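Local coordinates for carbohydrate-binding protein (Flavonifractor plautii, PDB 6N1B), which probably removes the acetyl group from N-acetylgalactosamine of the blood group A antigen, and in this crystal holds the related blood group B trisaccharide, at residues Asp120-Tyr125 against His272-Tyr277; Asp56-Glu61 against Asp130-Tyr135; Ile209-Asp212 against Val217-Leu220. All blocks are in the same frame, centred on the assembly; numbering follows the deposited sequence. Where two conformers were deposited one is given.

Contact 1: Asp120-Tyr125 against His272-Tyr277; sequences DADMVY and HQDVQY. With CA (calcium ion), chain C; CA (calcium ion), chain D.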
loop_
_atom_site.group_PDB
_atom_site.type_symbol
_atom_site.label_atom_id
_atom_site.label_comp_id
_atom_site.label_asym_id
_atom_site.label_seq_id
_atom_site.Cartn_x
_atom_site.Cartn_y
_atom_site.Cartn_z
ATOM N N ASP A 120 -0.990 2.517 -6.557
ATOM C CA ASP A 120 0.082 2.219 -5.590
ATOM C C ASP A 120 0.312 3.316 -4.574
ATOM O O ASP A 120 1.499 3.803 -4.399
ATOM C CB ASP A 120 1.405 1.897 -6.308
ATOM C CG ASP A 120 1.381 0.622 -7.138
ATOM O OD1 ASP A 120 0.315 0.000 -7.227
ATOM O OD2 ASP A 120 2.376 0.397 -7.849
ATOM N N ALA A 121 -0.680 3.734 -3.826
ATOM C CA ALA A 121 -0.498 4.759 -2.822
ATOM C C ALA A 121 0.152 4.195 -1.549
ATOM O O ALA A 121 -0.119 3.108 -1.088
ATOM C CB ALA A 121 -1.772 5.443 -2.501
ATOM N N ASP A 122 0.920 5.064 -0.875
ATOM C CA ASP A 122 1.539 4.793 0.452
ATOM C C ASP A 122 1.722 6.092 1.180
ATOM O O ASP A 122 2.100 7.091 0.529
ATOM C CB ASP A 122 2.894 4.071 0.232
ATOM C CG ASP A 122 3.610 3.640 1.505
ATOM O OD1 ASP A 122 3.381 2.478 2.077
ATOM O OD2 ASP A 122 4.403 4.498 2.006
ATOM N N MET A 123 1.370 6.137 2.470
ATOM C CA MET A 123 1.318 7.404 3.222
ATOM C C MET A 123 2.083 7.239 4.529
ATOM O O MET A 123 2.016 6.223 5.227
ATOM C CB MET A 123 -0.143 7.738 3.466
ATOM C CG MET A 123 -0.437 9.024 4.234
ATOM S SD MET A 123 -2.121 9.568 4.109
ATOM C CE MET A 123 -2.932 8.310 5.061
ATOM N N VAL A 124 2.782 8.339 4.844
ATOM C CA VAL A 124 3.586 8.470 6.064
ATOM C C VAL A 124 3.142 9.665 6.897
ATOM O O VAL A 124 2.886 10.711 6.333
ATOM C CB VAL A 124 5.057 8.649 5.654
ATOM C CG1 VAL A 124 6.013 8.603 6.859
ATOM C CG2 VAL A 124 5.471 7.590 4.759
ATOM N N TYR A 125 3.115 9.484 8.209
ATOM C CA TYR A 125 3.013 10.617 9.129
ATOM C C TYR A 125 4.376 11.209 9.402
ATOM O O TYR A 125 5.312 10.491 9.763
ATOM C CB TYR A 125 2.391 10.170 10.444
ATOM C CG TYR A 125 2.300 11.282 11.460
ATOM C CD1 TYR A 125 1.510 12.374 11.215
ATOM C CD2 TYR A 125 3.043 11.250 12.597
ATOM C CE1 TYR A 125 1.392 13.413 12.083
ATOM C CE2 TYR A 125 2.951 12.287 13.556
ATOM C CZ TYR A 125 2.162 13.384 13.296
ATOM O OH TYR A 125 2.135 14.435 14.212
ATOM N N HIS A 272 4.389 -6.371 -5.017
ATOM C CA HIS A 272 4.026 -5.157 -4.307
ATOM C C HIS A 272 4.393 -5.388 -2.835
ATOM O O HIS A 272 4.513 -6.528 -2.376
ATOM C CB HIS A 272 2.543 -4.795 -4.472
ATOM C CG HIS A 272 2.137 -4.091 -5.679
ATOM N ND1 HIS A 272 2.881 -4.012 -6.835
ATOM C CD2 HIS A 272 0.992 -3.391 -5.926
ATOM C CE1 HIS A 272 2.224 -3.253 -7.721
ATOM N NE2 HIS A 272 1.077 -2.849 -7.211
ATOM N N GLN A 273 4.562 -4.308 -2.056
ATOM C CA GLN A 273 5.055 -4.462 -0.670
ATOM C C GLN A 273 4.751 -3.230 0.181
ATOM O O GLN A 273 4.559 -2.143 -0.346
ATOM C CB GLN A 273 6.564 -4.716 -0.645
ATOM C CG GLN A 273 7.406 -3.623 -1.339
ATOM C CD GLN A 273 7.460 -3.703 -2.862
ATOM O OE1 GLN A 273 7.565 -4.827 -3.436
ATOM N NE2 GLN A 273 7.414 -2.519 -3.542
ATOM N N ASP A 274 4.748 -3.489 1.506
ATOM C CA ASP A 274 4.634 -2.424 2.529
ATOM C C ASP A 274 5.713 -2.782 3.558
ATOM O O ASP A 274 5.860 -3.910 3.981
ATOM C CB ASP A 274 3.248 -2.437 3.191
ATOM C CG ASP A 274 3.036 -1.295 4.167
ATOM O OD1 ASP A 274 3.494 -0.150 3.850
ATOM O OD2 ASP A 274 2.361 -1.494 5.195
ATOM N N VAL A 275 6.376 -1.726 3.997
ATOM C CA VAL A 275 7.458 -1.858 5.049
ATOM C C VAL A 275 7.116 -1.009 6.262
ATOM O O VAL A 275 6.590 0.090 6.135
ATOM C CB VAL A 275 8.832 -1.465 4.490
ATOM C CG1 VAL A 275 9.943 -1.597 5.540
ATOM C CG2 VAL A 275 9.168 -2.299 3.253
ATOM N N GLN A 276 7.458 -1.519 7.453
ATOM C CA GLN A 276 7.401 -0.751 8.699
ATOM C C GLN A 276 8.716 -0.930 9.453
ATOM O O GLN A 276 9.240 -2.032 9.492
ATOM C CB GLN A 276 6.269 -1.239 9.594
ATOM C CG GLN A 276 4.870 -0.958 9.090
ATOM C CD GLN A 276 4.454 0.424 9.408
ATOM O OE1 GLN A 276 4.066 0.740 10.553
ATOM N NE2 GLN A 276 4.602 1.363 8.424
ATOM N N TYR A 277 9.177 0.158 10.098
ATOM C CA TYR A 277 10.142 -0.037 11.187
ATOM C C TYR A 277 9.285 -0.355 12.478
ATOM O O TYR A 277 8.362 0.453 12.753
ATOM C CB TYR A 277 11.101 1.126 11.402
ATOM C CG TYR A 277 12.085 0.768 12.480
ATOM C CD1 TYR A 277 13.196 -0.107 12.244
ATOM C CD2 TYR A 277 11.905 1.256 13.782
ATOM C CE1 TYR A 277 14.045 -0.514 13.294
ATOM C CE2 TYR A 277 12.774 0.906 14.801
ATOM C CZ TYR A 277 13.788 0.025 14.592
ATOM O OH TYR A 277 14.633 -0.375 15.586
HETATM CA CA CA C . -0.247 -1.591 -8.231
HETATM CA CA CA D . 2.948 2.130 4.454
HETATM O O HOH W 1 2.398 0.842 6.333
HETATM O O HOH W 2 -1.180 -2.924 -9.395
HETATM O O HOH W 3 -1.756 -1.683 -6.698
HETATM O O HOH W 4 -1.691 -0.669 -9.523
HETATM O O HOH W 5 1.295 -1.283 -9.686
#

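Contact 2: Asp56-Glu61 against Asp130-Tyr135; sequences DVVVLE and DAMMAY. With CA (calcium ion), chain D.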
loop_
_atom_site.group_PDB
_atom_site.type_symbol
_atom_site.label_atom_id
_atom_site.label_comp_id
_atom_site.label_asym_id
_atom_site.label_seq_id
_atom_site.Cartn_x
_atom_site.Cartn_y
_atom_site.Cartn_z
ATOM N N ASP A 56 -3.103 1.725 2.217
ATOM C CA ASP A 56 -1.971 2.011 3.094
ATOM C C ASP A 56 -2.479 2.757 4.348
ATOM O O ASP A 56 -3.091 3.845 4.154
ATOM C CB ASP A 56 -0.849 2.755 2.388
ATOM C CG ASP A 56 0.441 2.572 3.178
ATOM O OD1 ASP A 56 0.834 1.423 3.467
ATOM O OD2 ASP A 56 1.032 3.619 3.619
ATOM N N VAL A 57 -2.285 2.098 5.490
ATOM C CA VAL A 57 -2.888 2.625 6.688
ATOM C C VAL A 57 -1.817 3.210 7.601
ATOM O O VAL A 57 -0.719 2.644 7.708
ATOM C CB VAL A 57 -3.625 1.477 7.412
ATOM C CG1 VAL A 57 -4.242 1.934 8.717
ATOM C CG2 VAL A 57 -4.761 0.961 6.535
ATOM N N VAL A 58 -2.119 4.357 8.213
ATOM C CA VAL A 58 -1.305 4.992 9.231
ATOM C C VAL A 58 -2.081 4.921 10.561
ATOM O O VAL A 58 -3.222 5.360 10.598
ATOM C CB VAL A 58 -0.990 6.452 8.875
ATOM C CG1 VAL A 58 -0.235 7.109 10.030
ATOM C CG2 VAL A 58 -0.202 6.597 7.559
ATOM N N VAL A 59 -1.444 4.293 11.542
ATOM C CA VAL A 59 -2.015 4.192 12.892
ATOM C C VAL A 59 -1.215 5.065 13.847
ATOM O O VAL A 59 -0.032 4.816 14.018
ATOM C CB VAL A 59 -2.061 2.718 13.417
ATOM C CG1 VAL A 59 -2.809 2.662 14.763
ATOM C CG2 VAL A 59 -2.719 1.839 12.379
ATOM N N LEU A 60 -1.838 6.004 14.519
ATOM C CA LEU A 60 -1.178 6.932 15.420
ATOM C C LEU A 60 -1.602 6.684 16.867
ATOM O O LEU A 60 -2.697 6.251 17.107
ATOM C CB LEU A 60 -1.634 8.327 15.021
ATOM C CG LEU A 60 -1.382 8.754 13.639
ATOM C CD1 LEU A 60 -2.063 10.109 13.351
ATOM C CD2 LEU A 60 0.100 8.813 13.242
ATOM N N GLU A 61 -0.703 7.143 17.758
ATOM C CA GLU A 61 -0.855 7.088 19.141
ATOM C C GLU A 61 -1.933 8.044 19.699
ATOM O O GLU A 61 -2.689 7.790 20.681
ATOM C CB GLU A 61 0.618 7.419 19.774
ATOM C CG GLU A 61 1.785 7.340 18.740
ATOM C CD GLU A 61 1.787 8.516 17.711
ATOM O OE1 GLU A 61 1.471 9.715 18.173
ATOM O OE2 GLU A 61 2.110 8.243 16.505
ATOM N N ASP A 130 3.980 17.600 11.632
ATOM C CA ASP A 130 2.661 17.174 12.022
ATOM C C ASP A 130 1.724 17.111 10.764
ATOM O O ASP A 130 0.662 17.751 10.709
ATOM C CB ASP A 130 2.118 18.104 13.073
ATOM C CG ASP A 130 0.817 17.622 13.675
ATOM O OD1 ASP A 130 0.559 16.417 13.794
ATOM O OD2 ASP A 130 0.074 18.550 14.213
ATOM N N ALA A 131 2.181 16.385 9.778
ATOM C CA ALA A 131 1.562 16.383 8.428
ATOM C C ALA A 131 1.630 14.977 7.856
ATOM O O ALA A 131 2.574 14.237 8.186
ATOM C CB ALA A 131 2.267 17.335 7.476
ATOM N N MET A 132 0.659 14.596 7.056
ATOM C CA MET A 132 0.708 13.376 6.253
ATOM C C MET A 132 1.294 13.653 4.886
ATOM O O MET A 132 1.052 14.665 4.244
ATOM C CB MET A 132 -0.730 12.801 6.069
ATOM C CG MET A 132 -1.398 12.310 7.389
ATOM S SD MET A 132 -0.627 10.859 8.054
ATOM C CE MET A 132 -1.658 10.720 9.522
ATOM N N MET A 133 2.073 12.617 4.441
ATOM C CA MET A 133 2.731 12.642 3.125
ATOM C C MET A 133 2.200 11.416 2.330
ATOM O O MET A 133 2.487 10.312 2.729
ATOM C CB MET A 133 4.239 12.538 3.309
ATOM C CG MET A 133 4.857 13.613 4.199
ATOM S SD MET A 133 6.631 13.418 4.475
ATOM C CE MET A 133 7.298 13.983 2.910
ATOM N N ALA A 134 1.365 11.713 1.313
ATOM C CA ALA A 134 0.747 10.652 0.565
ATOM C C ALA A 134 1.465 10.537 -0.836
ATOM O O ALA A 134 1.431 11.502 -1.632
ATOM C CB ALA A 134 -0.741 10.957 0.329
ATOM N N TYR A 135 2.096 9.389 -1.049
ATOM C CA TYR A 135 2.815 9.091 -2.293
ATOM C C TYR A 135 1.969 8.201 -3.179
ATOM O O TYR A 135 1.160 7.395 -2.678
ATOM C CB TYR A 135 4.106 8.340 -1.942
ATOM C CG TYR A 135 5.111 9.153 -1.132
ATOM C CD1 TYR A 135 5.073 9.162 0.254
ATOM C CD2 TYR A 135 6.152 9.826 -1.739
ATOM C CE1 TYR A 135 6.010 9.871 0.966
ATOM C CE2 TYR A 135 7.109 10.536 -1.039
ATOM C CZ TYR A 135 7.051 10.497 0.347
ATOM O OH TYR A 135 7.975 11.178 1.104
HETATM CA CA CA D . 2.948 2.130 4.454
HETATM O O HOH W 6 1.654 3.580 6.434
HETATM O O HOH W 1 2.398 0.842 6.333
HETATM O O HOH W 7 5.311 2.080 4.864
HETATM O O HOH W 8 3.893 4.377 4.640
#

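Contact 3: Ile209-Asp212 against Val217-Leu220; sequences IVYD and VFIL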
loop_
_atom_site.group_PDB
_atom_site.type_symbol
_atom_site.label_atom_id
_atom_site.label_comp_id
_atom_site.label_asym_id
_atom_site.label_seq_id
_atom_site.Cartn_x
_atom_site.Cartn_y
_atom_site.Cartn_z
ATOM N N ILE A 209 7.314 3.883 2.078
ATOM C CA ILE A 209 8.211 4.810 2.771
ATOM C C ILE A 209 8.200 4.619 4.271
ATOM O O ILE A 209 7.135 4.412 4.862
ATOM C CB ILE A 209 7.811 6.255 2.368
ATOM C CG1 ILE A 209 7.931 6.535 0.900
ATOM C CG2 ILE A 209 8.683 7.256 3.164
ATOM C CD1 ILE A 209 6.817 6.024 -0.043
ATOM N N VAL A 210 9.358 4.678 4.871
ATOM C CA VAL A 210 9.571 4.667 6.327
ATOM C C VAL A 210 10.591 5.730 6.650
ATOM O O VAL A 210 11.587 5.911 5.967
ATOM C CB VAL A 210 10.081 3.284 6.814
ATOM C CG1 VAL A 210 10.536 3.309 8.291
ATOM C CG2 VAL A 210 9.061 2.221 6.589
ATOM N N TYR A 211 10.331 6.457 7.745
ATOM C CA TYR A 211 11.369 7.296 8.381
ATOM C C TYR A 211 12.151 6.514 9.350
ATOM O O TYR A 211 11.654 5.981 10.321
ATOM C CB TYR A 211 10.730 8.524 9.044
ATOM C CG TYR A 211 11.863 9.406 9.621
ATOM C CD1 TYR A 211 12.585 10.205 8.763
ATOM C CD2 TYR A 211 12.175 9.428 10.969
ATOM C CE1 TYR A 211 13.630 11.016 9.236
ATOM C CE2 TYR A 211 13.179 10.241 11.480
ATOM C CZ TYR A 211 13.915 10.982 10.618
ATOM O OH TYR A 211 14.928 11.823 11.040
ATOM N N ASP A 212 13.482 6.352 9.054
ATOM C CA ASP A 212 14.420 5.708 9.936
ATOM C C ASP A 212 14.936 6.778 10.982
ATOM O O ASP A 212 15.693 7.669 10.573
ATOM C CB ASP A 212 15.573 5.119 9.131
ATOM C CG ASP A 212 16.743 4.519 9.928
ATOM O OD1 ASP A 212 16.960 4.870 11.036
ATOM O OD2 ASP A 212 17.496 3.646 9.296
ATOM N N VAL A 217 16.770 9.424 8.277
ATOM C CA VAL A 217 16.677 9.448 6.799
ATOM C C VAL A 217 15.294 8.808 6.410
ATOM O O VAL A 217 14.890 7.842 7.123
ATOM C CB VAL A 217 17.884 8.690 6.173
ATOM C CG1 VAL A 217 17.909 7.198 6.488
ATOM C CG2 VAL A 217 18.015 8.966 4.689
ATOM N N PHE A 218 14.681 9.325 5.382
ATOM C CA PHE A 218 13.556 8.623 4.784
ATOM C C PHE A 218 14.070 7.532 3.836
ATOM O O PHE A 218 15.055 7.777 3.089
ATOM C CB PHE A 218 12.629 9.604 4.012
ATOM C CG PHE A 218 11.935 10.607 4.894
ATOM C CD1 PHE A 218 12.547 11.746 5.367
ATOM C CD2 PHE A 218 10.622 10.357 5.294
ATOM C CE1 PHE A 218 11.888 12.668 6.143
ATOM C CE2 PHE A 218 9.950 11.305 6.092
ATOM C CZ PHE A 218 10.611 12.434 6.504
ATOM N N ILE A 219 13.384 6.404 3.796
ATOM C CA ILE A 219 13.684 5.296 2.939
ATOM C C ILE A 219 12.476 4.958 2.119
ATOM O O ILE A 219 11.354 4.877 2.671
ATOM C CB ILE A 219 14.210 4.067 3.713
ATOM C CG1 ILE A 219 15.279 4.458 4.727
ATOM C CG2 ILE A 219 14.673 3.021 2.756
ATOM C CD1 ILE A 219 15.745 3.338 5.630
ATOM N N LEU A 220 12.656 4.711 0.830
ATOM C CA LEU A 220 11.566 4.316 -0.060
ATOM C C LEU A 220 11.990 3.024 -0.762
ATOM O O LEU A 220 13.073 2.991 -1.377
ATOM C CB LEU A 220 11.276 5.430 -1.063
ATOM C CG LEU A 220 10.121 5.210 -2.077
ATOM C CD1 LEU A 220 9.599 6.590 -2.549
ATOM C CD2 LEU A 220 10.487 4.375 -3.274
#

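Contact 1: Asp120-Tyr125 against His272-Tyr277
Asp120 and His272 meet at one calcium ion, and Asp122 and Asp274 meet at a second. No hydrogen bond joins the two strands directly; the metals do the joining. At the first ion, Asp120 OD1 binds the calcium at 2.0 Å and His272 NE2 binds it at 2.1 Å. The two ligand atoms, Asp120 OD1 and His272 NE2, lie 2.9 Å apart. The carboxylate stands almost upright to the imidazole, with the planes 88° apart. The other oxygen of Asp120, OD2, accepts a hydrogen bond from the backbone N of Ser206. This should limit rotation of the carboxylate. The remaining four ligands are waters, and two of these lie in the plane of the ring at its edge. This is the more hydrated end of the contact, and a bound galactose comes within about 5 Å of the Asp120 side chain.

Each strand opens its own antiparallel sheet, and five such sheets of three or four strands follow one another, consistent with a five-bladed beta-propeller. The second calcium lies near the centre, where the first strands of the second and fourth sheets face each other. It has four carboxylate oxygens as ligands, and waters complete its shell. Asp122 OD1 and Asp274 OD1 each bind it at 2.4 Å. In both residues CG is anti to the backbone N (chi1 -176° in Asp122), which swings the carboxylate out to the ion. The two OD1 atoms are 3.2 Å apart, a closeness that the shared metal probably offsets. Asp56 supplies the other two oxygens. Arg336 donates to Asp122 OD1, which probably eases the crowding of negative charge. Asp122 OD2 takes the backbone N of Ile209, and Asp274 OD2 that of Phe339. A water bound to this calcium also donates to Asp274 OD2, at 2.6 Å.

Contact 2: Asp56-Glu61 against Asp130-Tyr135
Val58, Leu60 and Met132 make this contact with aliphatic groups and the terminal methyl of the methionine, and no flat group spans it. Rings from adjacent strands and loops surround it instead. Tyr125, Trp70 and Trp161 all touch the Met132 side chain, and Tyr125 also touches Leu60. The remaining flat group of note is the Asp56 carboxylate, at the start of the 56-61 segment. Its two oxygens both grip calcium, OD1 at 2.4 Å and OD2 at 2.6 Å.

The methyl of Met132 carries the whole contact. Its chain bends at the second torsion (chi2 -69°) and then runs straight to CE. There CE lies 3.9 Å from Val58 CG1 and 3.9 Å from Leu60 CD1. Leu60 and Met132 reach for each other tip to tip. Val58 and Met132 instead slide past one another in opposite directions. Both are ordinary van der Waals contacts.

Toward the metal, a water donates to Val57 O at 2.9 Å and is also a long calcium ligand, tying the backbone of this strand to the ion. At the far end Asp130 and Ala131 form a G1 beta bulge opposite Asn126, and the chain turns a corner at Glu61. Apolar packing between the first strand of one sheet and the second strand of the next is consistent with neighbouring blades of a beta-propeller.

Contact 3: Ile209-Asp212 against Val217-Leu220
Tyr211 and Phe218 are brought together by different first torsions. In Tyr211 CG is anti to the backbone N (chi1 -177°). In Phe218 CG is anti to the carbonyl carbon instead (chi1 -66°). These torsions turn the two rings toward each other on one face of the sheet. The edge of the tyrosine ring meets the face of the phenylalanine ring. Tyr211 CD1 sits over the centre of that face, 3.5 Å above the plane of the Phe218 ring. The planes are 63° apart and the centroids 4.9 Å apart, an edge-to-face pair. Ile209 CG2 comes to the edge of the Phe218 ring, and Ile209 CD1 packs on Leu220 CD1 at 3.8 Å. These four side chains share one face of the sheet. On the other face Ile219 CD1 lies 3.9 Å from Asp212 CB, and Val217 CG1 also reaches that CB.

The two strands form an antiparallel beta hairpin. Val210 with Ile219 and Asp212 with Val217 are its hydrogen-bonded pairs here. Each has two bonds: Val210 N to Ile219 O is 3.0 Å and Ile219 N to Val210 O is 2.9 Å. Asp212 N to Val217 O is 2.8 Å, and Val217 N to Asp212 O is 3.1 Å. The last pair shuts the four-residue connection.

Polar side chains secure that connection. Asp212 OD1 accepts from the backbone N of Phe214, which makes an Asx turn, and Asp212 OD2 forms a salt bridge with Arg215. Tyr211 OH is hydrogen-bonded to Asp216. Tyr211 thus offers CH groups to Phe218 and its hydroxyl to the turn. The chemistry implies a hairpin whose backbone bonds run up to the turn, with apolar packing on its faces and polar side-chain bonds around the turn.

In the fold
From the N terminus, strand 52-60 comes first, and contact 2 closes its loop at 130-135, joining the first and second sheets. By then the chain has passed 120-125, the opening of contact 1. Contact 1 closes only at 272-277, joining the second and fourth sheets, so contacts 1 and 2 cross. Contact 3 is a local hairpin of the third sheet, within the long excursion of contact 1 and after contact 2 has closed. Asp56 joins contact 2 to the central calcium of contact 1. Ile209 meets Asp122, Val124 and Tyr135, so the hairpin is tied to the sheet before it. Val210 packs on the next sheet, at Val275 and Tyr277.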